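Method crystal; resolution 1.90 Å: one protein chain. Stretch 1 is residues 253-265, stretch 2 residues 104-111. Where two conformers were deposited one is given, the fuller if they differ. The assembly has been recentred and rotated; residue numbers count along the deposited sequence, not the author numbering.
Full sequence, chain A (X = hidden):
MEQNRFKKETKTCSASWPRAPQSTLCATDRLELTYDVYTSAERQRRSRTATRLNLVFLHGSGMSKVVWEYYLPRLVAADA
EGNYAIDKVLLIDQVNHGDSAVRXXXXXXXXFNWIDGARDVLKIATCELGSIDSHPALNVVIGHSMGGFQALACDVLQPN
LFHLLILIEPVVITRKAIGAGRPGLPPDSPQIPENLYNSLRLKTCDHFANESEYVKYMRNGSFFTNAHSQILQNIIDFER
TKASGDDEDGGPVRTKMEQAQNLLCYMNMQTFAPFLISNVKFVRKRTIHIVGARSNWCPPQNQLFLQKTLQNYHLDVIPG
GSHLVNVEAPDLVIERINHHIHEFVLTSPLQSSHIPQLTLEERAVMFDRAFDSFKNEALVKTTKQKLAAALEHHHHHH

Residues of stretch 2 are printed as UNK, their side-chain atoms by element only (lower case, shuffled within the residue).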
# COMPACT_ATOMS: atom_id res chain seq x y z
N VAL A 253 -26.44 1.88 -29.26
CA VAL A 253 -25.13 2.29 -28.80
C VAL A 253 -25.11 2.28 -27.26
O VAL A 253 -26.07 2.74 -26.64
CB VAL A 253 -24.80 3.71 -29.26
CG1 VAL A 253 -23.49 4.21 -28.61
CG2 VAL A 253 -24.80 3.80 -30.76
N ARG A 254 -24.05 1.72 -26.68
CA ARG A 254 -23.88 1.61 -25.22
C ARG A 254 -22.55 2.31 -24.97
O ARG A 254 -21.67 2.25 -25.85
CB ARG A 254 -23.81 0.12 -24.83
CG ARG A 254 -23.57 -0.20 -23.35
CD ARG A 254 -23.79 -1.73 -23.00
NE ARG A 254 -23.36 -2.04 -21.61
CZ ARG A 254 -23.52 -3.22 -21.00
NH1 ARG A 254 -24.10 -4.25 -21.63
NH2 ARG A 254 -23.10 -3.38 -19.74
N THR A 255 -22.39 2.98 -23.83
CA THR A 255 -21.10 3.58 -23.50
C THR A 255 -20.22 2.60 -22.68
O THR A 255 -20.72 1.70 -22.01
CB THR A 255 -21.30 4.92 -22.68
OG1 THR A 255 -22.14 4.66 -21.55
CG2 THR A 255 -22.00 6.01 -23.56
N LYS A 256 -18.91 2.80 -22.72
CA LYS A 256 -18.02 2.04 -21.90
C LYS A 256 -18.37 2.30 -20.43
O LYS A 256 -18.40 1.36 -19.61
CB LYS A 256 -16.54 2.40 -22.21
CG LYS A 256 -16.17 2.05 -23.65
CD LYS A 256 -14.72 2.23 -23.90
CE LYS A 256 -14.36 1.74 -25.33
NZ LYS A 256 -12.99 2.40 -25.60
N MET A 257 -18.53 3.57 -20.09
CA MET A 257 -19.03 3.95 -18.77
C MET A 257 -20.47 3.47 -18.51
O MET A 257 -21.43 3.92 -19.19
CB MET A 257 -18.98 5.44 -18.59
CG MET A 257 -19.16 5.90 -17.14
SD MET A 257 -17.62 5.44 -16.18
CE MET A 257 -18.35 4.90 -14.59
N GLU A 258 -20.61 2.54 -17.59
CA GLU A 258 -21.92 1.99 -17.19
C GLU A 258 -22.61 3.00 -16.26
O GLU A 258 -22.00 3.51 -15.31
CB GLU A 258 -21.74 0.62 -16.47
CG GLU A 258 -21.24 -0.58 -17.33
CD GLU A 258 -20.44 -1.56 -16.51
OE1 GLU A 258 -19.22 -1.31 -16.20
OE2 GLU A 258 -21.04 -2.54 -16.08
N GLN A 259 -23.90 3.28 -16.48
CA GLN A 259 -24.59 4.24 -15.64
C GLN A 259 -24.55 3.82 -14.17
O GLN A 259 -24.34 4.65 -13.32
CB GLN A 259 -26.06 4.39 -16.03
CG GLN A 259 -26.79 5.42 -15.17
CD GLN A 259 -28.15 5.84 -15.75
OE1 GLN A 259 -28.94 5.01 -16.10
NE2 GLN A 259 -28.38 7.13 -15.89
N ALA A 260 -24.83 2.56 -13.86
CA ALA A 260 -24.78 2.11 -12.45
C ALA A 260 -23.44 2.37 -11.80
O ALA A 260 -23.36 2.82 -10.64
CB ALA A 260 -25.17 0.63 -12.35
N GLN A 261 -22.35 2.13 -12.56
CA GLN A 261 -20.96 2.33 -12.02
C GLN A 261 -20.66 3.82 -11.82
O GLN A 261 -20.03 4.19 -10.82
CB GLN A 261 -19.93 1.64 -12.90
CG GLN A 261 -20.05 0.12 -12.83
CD GLN A 261 -19.75 -0.41 -11.45
OE1 GLN A 261 -19.03 0.20 -10.71
NE2 GLN A 261 -20.29 -1.57 -11.12
N ASN A 262 -21.24 4.63 -12.69
CA ASN A 262 -21.07 6.07 -12.64
C ASN A 262 -21.71 6.53 -11.30
O ASN A 262 -21.04 7.16 -10.46
CB ASN A 262 -21.72 6.70 -13.89
CG ASN A 262 -21.17 8.04 -14.24
OD1 ASN A 262 -20.75 8.78 -13.35
ND2 ASN A 262 -21.24 8.41 -15.57
N LEU A 263 -22.95 6.13 -11.08
CA LEU A 263 -23.71 6.49 -9.90
C LEU A 263 -23.02 6.00 -8.62
O LEU A 263 -22.98 6.74 -7.63
CB LEU A 263 -25.13 5.95 -9.96
CG LEU A 263 -26.01 6.70 -10.99
CD1 LEU A 263 -27.36 6.00 -11.16
CD2 LEU A 263 -26.24 8.20 -10.60
N LEU A 264 -22.51 4.76 -8.63
CA LEU A 264 -21.78 4.22 -7.50
C LEU A 264 -20.53 5.01 -7.09
O LEU A 264 -20.05 4.84 -5.95
CB LEU A 264 -21.36 2.76 -7.80
CG LEU A 264 -22.44 1.72 -7.85
CD1 LEU A 264 -22.01 0.37 -8.45
CD2 LEU A 264 -23.09 1.55 -6.45
N CYS A 265 -20.00 5.84 -7.98
CA CYS A 265 -18.90 6.69 -7.63
C CYS A 265 -19.30 7.74 -6.62
O CYS A 265 -18.42 8.33 -6.06
CB CYS A 265 -18.37 7.43 -8.85
SG CYS A 265 -17.54 6.28 -9.99
N UNK A 104 -13.71 -5.75 -17.52
CA UNK A 104 -14.30 -6.18 -16.27
C UNK A 104 -15.84 -6.39 -16.36
O UNK A 104 -16.49 -6.72 -15.35
o UNK A 104 -11.94 -6.27 -14.82
c UNK A 104 -12.52 -5.20 -14.81
c UNK A 104 -13.99 -5.19 -15.18
n UNK A 104 -11.97 -4.07 -14.44
N UNK A 105 -16.38 -6.38 -17.58
CA UNK A 105 -17.81 -6.63 -17.75
C UNK A 105 -18.26 -7.88 -17.05
O UNK A 105 -17.74 -8.98 -17.29
c UNK A 105 -18.23 -6.64 -19.24
n UNK A 105 -19.72 -1.35 -21.95
c UNK A 105 -19.23 -4.24 -19.63
c UNK A 105 -18.04 -5.24 -19.86
c UNK A 105 -19.35 -2.03 -20.85
n UNK A 105 -18.75 -1.36 -19.84
n UNK A 105 -19.55 -3.36 -20.79
N UNK A 106 -19.29 -7.75 -16.21
CA UNK A 106 -19.85 -8.87 -15.46
C UNK A 106 -19.14 -9.17 -14.12
O UNK A 106 -19.65 -9.98 -13.38
N UNK A 107 -17.96 -8.62 -13.89
CA UNK A 107 -17.20 -8.85 -12.67
C UNK A 107 -17.37 -7.82 -11.58
O UNK A 107 -17.04 -8.11 -10.42
n UNK A 107 -11.92 -11.08 -17.07
c UNK A 107 -13.70 -9.60 -14.21
c UNK A 107 -15.70 -8.82 -12.93
n UNK A 107 -13.27 -10.51 -15.30
n UNK A 107 -11.49 -9.13 -15.90
c UNK A 107 -15.22 -9.84 -13.94
c UNK A 107 -12.21 -10.25 -16.08
N UNK A 108 -17.84 -6.63 -11.95
CA UNK A 108 -17.89 -5.51 -11.01
C UNK A 108 -19.07 -5.64 -10.01
O UNK A 108 -20.11 -6.10 -10.34
c UNK A 108 -17.27 -2.59 -13.55
c UNK A 108 -16.82 -3.78 -12.64
c UNK A 108 -17.99 -4.20 -11.75
c UNK A 108 -15.52 -3.58 -11.81
N UNK A 109 -18.80 -5.37 -8.74
CA UNK A 109 -19.84 -5.27 -7.69
C UNK A 109 -20.22 -3.82 -7.36
O UNK A 109 -19.99 -2.88 -8.16
N UNK A 110 -20.93 -3.64 -6.25
CA UNK A 110 -21.49 -2.33 -5.88
C UNK A 110 -20.51 -1.47 -5.06
O UNK A 110 -20.69 -0.26 -4.93
c UNK A 110 -23.79 -3.25 -6.02
o UNK A 110 -22.47 -3.29 -3.95
c UNK A 110 -22.75 -2.49 -5.11
N UNK A 111 -19.42 -2.05 -4.60
CA UNK A 111 -18.56 -1.30 -3.69
C UNK A 111 -17.30 -0.82 -4.45
O UNK A 111 -16.33 -1.55 -4.48
c UNK A 111 -18.27 -2.20 -2.47
n UNK A 111 -17.19 -2.18 -0.15
c UNK A 111 -17.39 -1.49 -1.29
o UNK A 111 -17.08 -0.38 -1.43
O HOH W 1 -17.76 -1.14 -8.58
O HOH W 2 -19.67 2.34 -4.44

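Position 104 has four side-chain atoms: two carbons, the second carrying one oxygen and one nitrogen. That is a short carboxamide. It makes no contact with stretch 1, and it is the first residue after a helix to leave helical phi/psi. It is Asn104, a residue of the turn rather than of the contact.

Position 105 carries three carbons, a nitrogen, then a carbon with two more nitrogens, a guanidinium on a flexible arm. Its CA-to-CB bond points sideways, but the chain bends back so that its end comes nearer to stretch 1. Two terminal nitrogens lie in line with the backbone carbonyls of Thr255 and Lys256, which sit near the plane of the group. This is Arg105. Its NH1 donates to Lys256 O at 2.8 Å, nearly straight at 166°, and its NH2 to Thr255 O at 3.2 Å. NH1 also makes a long salt bridge, 3.7 Å, to Glu258 OE1. Over one face lies a like charge, Arg254 NH2, 3.7 Å from Arg105 NE; the Arg254 side chain is poorly ordered.

Position 106 has no side-chain atoms, so it is Gly106. At its phi/psi of 86/-14 a CB would be jammed against the carbonyl oxygen of Arg105, so the backbone itself calls for glycine.

Position 107 repeats the pattern of three carbons, a nitrogen and a carbon with two nitrogens, here largely extended and out of reach of stretch 1. It is Arg107. It closes the turn locally: its N donates to Asn104 O at 2.8 Å, and its NH1 to Asn104 OD1 at 3.1 Å.

Position 108 shows four carbons, forked at the second, with the CA-to-CB bond directed toward stretch 1. This is Leu108. Its CB packs 3.6 Å from Gln261 NE2, and its CD1 lies 3.5 Å from Glu258 OE1, so its hydrocarbon fills space beside polar side chains.

Position 109 again lacks a side chain: Gly109. It contributes its carbonyl. Gln261 NE2 donates to Gly109 O at 3.3 Å and 172°, while water 1 donates both to Gly109 O and to Gln261 OE1, at 2.9 and 2.8 Å respectively. Both ends of one carboxamide are thereby tied to one carbonyl.

Position 110 has one carbon carrying an oxygen and a carbon, a beta-branched hydroxyl: Thr110. Its CB is 4.3 Å from Leu264 CD2, and its backbone O is closer to that methyl, at 3.4 Å. Water 2 donates to Thr110 O and Leu264 O.

Position 111 has two carbons, the second with an oxygen and a nitrogen, and its CA-to-CB bond points away from stretch 1. Asn111 makes its hydrogen bonds elsewhere in the structure.

The contact works by side chains reading backbone. Arg105 clamps the carbonyls before the helix, and Gln261 reaches from the helix to a carbonyl of the loop. Leu108 packs between these two anchors, against Glu258 and Gln261, and Leu264 packs beyond them, against the backbone oxygens of Gly109 and Thr110. Water 1 links Gly109 O to Gln261 OE1, and water 2 links the carbonyls of Thr110 and Leu264. No direct main-chain hydrogen bond crosses the contact, which buries 409 Å² summed over both sides.

Stretch 2 104-111: NRGRLGTN
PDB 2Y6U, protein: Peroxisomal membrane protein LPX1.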